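Local structure of SusD-like protein BACOVA_02651 (Bacteroides ovatus, 5E75) at residues T377-R391 and K399-R411. The protein binds polysaccharide at the cell surface and probably mediates capture of xyloglucan before its transport into the periplasm for degradation. Numbering follows the deposited sequence. Where two conformers were deposited one is given.
Sequences TLSDGRGLYFFNRVR and KSSITLDDIIRER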
loop_
_atom_site.group_PDB
_atom_site.type_symbol
_atom_site.label_atom_id
_atom_site.label_comp_id
_atom_site.label_asym_id
_atom_site.label_seq_id
_atom_site.Cartn_x
_atom_site.Cartn_y
_atom_site.Cartn_z
ATOM N N THR A 377 -14.552 21.022 8.351
ATOM C CA THR A 377 -13.643 20.788 9.468
ATOM C C THR A 377 -14.268 19.805 10.436
ATOM O O THR A 377 -15.498 19.678 10.502
ATOM C CB THR A 377 -13.341 22.073 10.275
ATOM O OG1 THR A 377 -14.512 22.470 11.006
ATOM C CG2 THR A 377 -12.901 23.204 9.375
ATOM N N LEU A 378 -13.410 19.107 11.168
ATOM C CA LEU A 378 -13.797 18.214 12.249
ATOM C C LEU A 378 -13.063 18.693 13.491
ATOM O O LEU A 378 -11.831 18.750 13.502
ATOM C CB LEU A 378 -13.395 16.766 11.926
ATOM C CG LEU A 378 -13.752 15.732 13.000
ATOM C CD1 LEU A 378 -15.236 15.536 13.075
ATOM C CD2 LEU A 378 -13.062 14.399 12.723
ATOM N N SER A 379 -13.805 19.058 14.538
ATOM C CA SER A 379 -13.181 19.661 15.728
ATOM C C SER A 379 -13.590 18.989 17.033
ATOM O O SER A 379 -13.268 19.483 18.124
ATOM C CB SER A 379 -13.493 21.155 15.799
ATOM O OG SER A 379 -14.879 21.355 15.899
ATOM N N ASP A 380 -14.267 17.853 16.930
ATOM C CA ASP A 380 -14.590 17.067 18.109
ATOM C C ASP A 380 -14.842 15.624 17.736
ATOM O O ASP A 380 -14.788 15.261 16.563
ATOM C CB ASP A 380 -15.809 17.641 18.848
ATOM C CG ASP A 380 -17.038 17.772 17.960
ATOM O OD1 ASP A 380 -17.205 16.987 17.007
ATOM O OD2 ASP A 380 -17.864 18.674 18.228
ATOM N N GLY A 381 -15.108 14.813 18.747
ATOM C CA GLY A 381 -15.508 13.439 18.533
ATOM C C GLY A 381 -14.374 12.435 18.522
ATOM O O GLY A 381 -13.180 12.777 18.552
ATOM N N ARG A 382 -14.768 11.165 18.483
ATOM C CA ARG A 382 -13.810 10.073 18.587
ATOM C C ARG A 382 -12.984 9.912 17.319
ATOM O O ARG A 382 -11.864 9.429 17.386
ATOM C CB ARG A 382 -14.515 8.767 18.947
ATOM C CG ARG A 382 -15.209 8.782 20.318
ATOM C CD ARG A 382 -14.217 8.911 21.476
ATOM N NE ARG A 382 -13.497 7.666 21.705
ATOM C CZ ARG A 382 -12.519 7.491 22.583
ATOM N NH1 ARG A 382 -12.100 8.493 23.344
ATOM N NH2 ARG A 382 -11.945 6.305 22.705
ATOM N N GLY A 383 -13.517 10.311 16.173
ATOM C CA GLY A 383 -12.732 10.287 14.950
ATOM C C GLY A 383 -11.498 11.164 15.069
ATOM O O GLY A 383 -10.397 10.755 14.686
ATOM N N LEU A 384 -11.664 12.362 15.609
ATOM C CA LEU A 384 -10.544 13.269 15.832
ATOM C C LEU A 384 -9.567 12.678 16.851
ATOM O O LEU A 384 -8.344 12.802 16.702
ATOM C CB LEU A 384 -11.047 14.644 16.286
ATOM C CG LEU A 384 -9.966 15.700 16.526
ATOM C CD1 LEU A 384 -9.153 16.001 15.254
ATOM C CD2 LEU A 384 -10.618 16.988 17.093
ATOM N N TYR A 385 -10.093 12.021 17.879
ATOM C CA TYR A 385 -9.250 11.358 18.863
ATOM C C TYR A 385 -8.330 10.358 18.185
ATOM O O TYR A 385 -7.133 10.330 18.458
ATOM C CB TYR A 385 -10.084 10.657 19.941
ATOM C CG TYR A 385 -9.305 9.705 20.822
ATOM C CD1 TYR A 385 -8.348 10.169 21.712
ATOM C CD2 TYR A 385 -9.517 8.336 20.739
ATOM C CE1 TYR A 385 -7.642 9.300 22.514
ATOM C CE2 TYR A 385 -8.827 7.461 21.532
ATOM C CZ TYR A 385 -7.881 7.949 22.423
ATOM O OH TYR A 385 -7.183 7.072 23.211
ATOM N N PHE A 386 -8.870 9.539 17.291
ATOM C CA PHE A 386 -8.055 8.497 16.679
ATOM C C PHE A 386 -7.074 9.071 15.669
ATOM O O PHE A 386 -5.963 8.557 15.547
ATOM C CB PHE A 386 -8.931 7.363 16.127
ATOM C CG PHE A 386 -9.471 6.452 17.218
ATOM C CD1 PHE A 386 -8.624 5.603 17.888
ATOM C CD2 PHE A 386 -10.805 6.503 17.607
ATOM C CE1 PHE A 386 -9.072 4.797 18.908
ATOM C CE2 PHE A 386 -11.262 5.717 18.640
ATOM C CZ PHE A 386 -10.399 4.858 19.294
ATOM N N PHE A 387 -7.435 10.161 14.992
ATOM C CA PHE A 387 -6.468 10.897 14.188
ATOM C C PHE A 387 -5.305 11.331 15.082
ATOM O O PHE A 387 -4.118 11.163 14.744
ATOM C CB PHE A 387 -7.129 12.124 13.537
ATOM C CG PHE A 387 -6.180 13.015 12.788
ATOM C CD1 PHE A 387 -5.435 13.984 13.452
ATOM C CD2 PHE A 387 -6.039 12.904 11.416
ATOM C CE1 PHE A 387 -4.562 14.802 12.766
ATOM C CE2 PHE A 387 -5.160 13.739 10.719
ATOM C CZ PHE A 387 -4.416 14.672 11.406
ATOM N N ASN A 388 -5.647 11.873 16.246
ATOM C CA ASN A 388 -4.628 12.389 17.141
ATOM C C ASN A 388 -3.794 11.316 17.824
ATOM O O ASN A 388 -2.667 11.600 18.255
ATOM C CB ASN A 388 -5.238 13.396 18.134
ATOM C CG ASN A 388 -5.397 14.768 17.517
ATOM O OD1 ASN A 388 -4.588 15.187 16.690
ATOM N ND2 ASN A 388 -6.431 15.479 17.919
ATOM N N ARG A 389 -4.290 10.076 17.883
ATOM C CA ARG A 389 -3.475 8.968 18.355
ATOM C C ARG A 389 -2.326 8.709 17.377
ATOM O O ARG A 389 -1.221 8.363 17.793
ATOM C CB ARG A 389 -4.306 7.692 18.529
ATOM C CG ARG A 389 -5.183 7.657 19.790
ATOM C CD ARG A 389 -4.347 7.461 21.058
ATOM N NE ARG A 389 -3.655 6.184 20.993
ATOM C CZ ARG A 389 -2.333 6.006 20.957
ATOM N NH1 ARG A 389 -1.488 7.024 21.067
ATOM N NH2 ARG A 389 -1.847 4.774 20.847
ATOM N N VAL A 390 -2.594 8.873 16.079
ATOM C CA VAL A 390 -1.544 8.696 15.075
ATOM C C VAL A 390 -0.470 9.793 15.241
ATOM O O VAL A 390 0.741 9.526 15.189
ATOM C CB VAL A 390 -2.133 8.665 13.652
ATOM C CG1 VAL A 390 -1.024 8.537 12.612
ATOM C CG2 VAL A 390 -3.117 7.503 13.504
ATOM N N ARG A 391 -0.917 11.026 15.444
ATOM C CA ARG A 391 -0.004 12.142 15.721
ATOM C C ARG A 391 0.826 11.866 16.981
ATOM O O ARG A 391 2.055 12.072 17.006
ATOM C CB ARG A 391 -0.804 13.429 15.954
ATOM C CG ARG A 391 -1.735 13.859 14.820
ATOM C CD ARG A 391 -1.019 14.569 13.702
ATOM N NE ARG A 391 -0.402 15.834 14.128
ATOM C CZ ARG A 391 0.251 16.644 13.303
ATOM N NH1 ARG A 391 0.345 16.357 12.012
ATOM N NH2 ARG A 391 0.800 17.769 13.759
ATOM N N LYS A 399 -3.810 17.976 16.831
ATOM C CA LYS A 399 -4.547 19.055 16.192
ATOM C C LYS A 399 -5.927 19.204 16.833
ATOM O O LYS A 399 -6.601 18.219 17.115
ATOM C CB LYS A 399 -4.666 18.783 14.693
ATOM C CG LYS A 399 -3.326 18.859 13.971
ATOM C CD LYS A 399 -3.473 18.642 12.475
ATOM C CE LYS A 399 -2.192 18.940 11.734
ATOM N NZ LYS A 399 -1.873 20.381 11.740
ATOM N N SER A 400 -6.343 20.451 17.070
ATOM C CA SER A 400 -7.640 20.722 17.689
ATOM C C SER A 400 -8.765 20.679 16.670
ATOM O O SER A 400 -9.935 20.604 17.033
ATOM C CB SER A 400 -7.629 22.091 18.384
ATOM O OG SER A 400 -7.254 23.089 17.468
ATOM N N SER A 401 -8.406 20.736 15.393
ATOM C CA SER A 401 -9.367 20.575 14.307
ATOM C C SER A 401 -8.620 20.080 13.074
ATOM O O SER A 401 -7.436 20.375 12.906
ATOM C CB SER A 401 -10.069 21.898 14.014
ATOM O OG SER A 401 -9.195 22.805 13.391
ATOM N N ILE A 402 -9.301 19.305 12.230
ATOM C CA ILE A 402 -8.702 18.823 10.992
ATOM C C ILE A 402 -9.598 19.077 9.803
ATOM O O ILE A 402 -10.835 19.133 9.930
ATOM C CB ILE A 402 -8.355 17.307 11.048
ATOM C CG1 ILE A 402 -9.593 16.443 11.286
ATOM C CG2 ILE A 402 -7.320 17.051 12.135
ATOM C CD1 ILE A 402 -9.311 14.932 11.283
ATOM N N THR A 403 -8.954 19.237 8.653
ATOM C CA THR A 403 -9.618 19.317 7.370
ATOM C C THR A 403 -9.160 18.143 6.493
ATOM O O THR A 403 -8.276 17.360 6.879
ATOM C CB THR A 403 -9.244 20.598 6.620
ATOM O OG1 THR A 403 -7.870 20.529 6.220
ATOM C CG2 THR A 403 -9.452 21.854 7.485
ATOM N N LEU A 404 -9.743 18.026 5.307
ATOM C CA LEU A 404 -9.316 16.993 4.373
ATOM C C LEU A 404 -7.825 17.178 4.042
ATOM O O LEU A 404 -7.089 16.196 3.892
ATOM C CB LEU A 404 -10.177 17.005 3.113
ATOM C CG LEU A 404 -9.838 15.905 2.098
ATOM C CD1 LEU A 404 -10.082 14.503 2.668
ATOM C CD2 LEU A 404 -10.612 16.117 0.809
ATOM N N ASP A 405 -7.356 18.416 3.937
ATOM C CA ASP A 405 -5.945 18.645 3.657
ATOM C C ASP A 405 -5.040 18.089 4.755
ATOM O O ASP A 405 -3.956 17.568 4.468
ATOM C CB ASP A 405 -5.670 20.138 3.453
ATOM C CG ASP A 405 -6.232 20.664 2.154
ATOM O OD1 ASP A 405 -6.418 19.883 1.196
ATOM O OD2 ASP A 405 -6.485 21.890 2.094
ATOM N N ASP A 406 -5.476 18.167 6.002
ATOM C CA ASP A 406 -4.711 17.599 7.106
ATOM C C ASP A 406 -4.670 16.080 6.989
ATOM O O ASP A 406 -3.648 15.463 7.273
ATOM C CB ASP A 406 -5.320 17.970 8.461
ATOM C CG ASP A 406 -5.215 19.437 8.773
ATOM O OD1 ASP A 406 -4.104 19.998 8.668
ATOM O OD2 ASP A 406 -6.255 20.027 9.129
ATOM N N ILE A 407 -5.778 15.485 6.562
ATOM C CA ILE A 407 -5.852 14.034 6.417
ATOM C C ILE A 407 -4.971 13.545 5.275
ATOM O O ILE A 407 -4.269 12.533 5.420
ATOM C CB ILE A 407 -7.304 13.569 6.240
ATOM C CG1 ILE A 407 -8.053 13.872 7.538
ATOM C CG2 ILE A 407 -7.370 12.086 5.897
ATOM C CD1 ILE A 407 -9.535 13.620 7.516
ATOM N N ILE A 408 -4.966 14.263 4.161
ATOM C CA ILE A 408 -4.123 13.896 3.029
ATOM C C ILE A 408 -2.655 13.888 3.464
ATOM O O ILE A 408 -1.914 12.947 3.178
ATOM C CB ILE A 408 -4.336 14.824 1.809
ATOM C CG1 ILE A 408 -5.743 14.611 1.241
ATOM C CG2 ILE A 408 -3.262 14.581 0.741
ATOM C CD1 ILE A 408 -6.177 15.696 0.233
ATOM N N ARG A 409 -2.218 14.936 4.161
ATOM C CA ARG A 409 -0.828 15.032 4.565
ATOM C C ARG A 409 -0.494 13.940 5.557
ATOM O O ARG A 409 0.553 13.318 5.458
ATOM C CB ARG A 409 -0.543 16.411 5.180
ATOM C CG ARG A 409 0.927 16.684 5.467
ATOM C CD ARG A 409 1.126 18.092 5.992
ATOM N NE ARG A 409 2.539 18.415 6.032
ATOM C CZ ARG A 409 3.052 19.615 6.271
ATOM N NH1 ARG A 409 2.265 20.645 6.514
ATOM N NH2 ARG A 409 4.361 19.773 6.251
ATOM N N GLU A 410 -1.389 13.710 6.507
ATOM C CA GLU A 410 -1.154 12.743 7.561
ATOM C C GLU A 410 -1.034 11.338 6.987
ATOM O O GLU A 410 -0.159 10.567 7.394
ATOM C CB GLU A 410 -2.249 12.790 8.638
ATOM C CG GLU A 410 -1.796 12.189 9.975
ATOM C CD GLU A 410 -0.660 12.963 10.616
ATOM O OE1 GLU A 410 -0.542 14.191 10.355
ATOM O OE2 GLU A 410 0.108 12.350 11.385
ATOM N N ARG A 411 -1.897 10.995 6.028
ATOM C CA ARG A 411 -1.807 9.683 5.411
ATOM C C ARG A 411 -0.508 9.530 4.625
ATOM O O ARG A 411 0.139 8.482 4.696
ATOM C CB ARG A 411 -3.023 9.404 4.528
ATOM C CG ARG A 411 -4.296 9.178 5.320
ATOM C CD ARG A 411 -5.455 8.773 4.420
ATOM N NE ARG A 411 -5.262 7.430 3.905
ATOM C CZ ARG A 411 -5.633 6.312 4.519
ATOM N NH1 ARG A 411 -6.330 6.325 5.640
ATOM N NH2 ARG A 411 -5.359 5.133 3.969
#
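F387 and I402 meet ring face to methyl. I402 CG2 lies over one face of the F387 ring, 3.8 Å from its centroid, in a CH-pi contact. The ring reaches there because CG is anti to the backbone N (chi1 175°). L384 CD1 touches the same I402 methyl, while the CB and CG carbons of E410 approach the ring obliquely at CE2 and CZ.

N388 holds the loop 399-403 at K399 with its side-chain amide. ND2 donates to K399 O and OD1 accepts from K399 N, both at 2.9 Å and nearly straight. K399 O lies close to the amide plane, whereas K399 N is tilted 34° from it. An alanine at N388 is likely to leave both backbone groups of K399 without these partners and the loop less firmly held. L378 and I402 form one antiparallel hydrogen-bonded pair, N to O in both directions.

R391 NH1 meets E410 OE1 on its syn side at 2.9 Å, in a salt bridge. K399 CE lies over one guanidinium face. R391 NE also hydrogen-bonds N397 O, NH1 also pairs with E293, and E410 OE2 pairs with R299.

Helices 382-391 and 404-411 run at 36°, with axes 11.6 Å apart, and the 399-403 loop helps fill the space between them. This is packing within the helical SusD fold. Helix 360-372 adjoins both, touching F387 through A368 and I407 through E369.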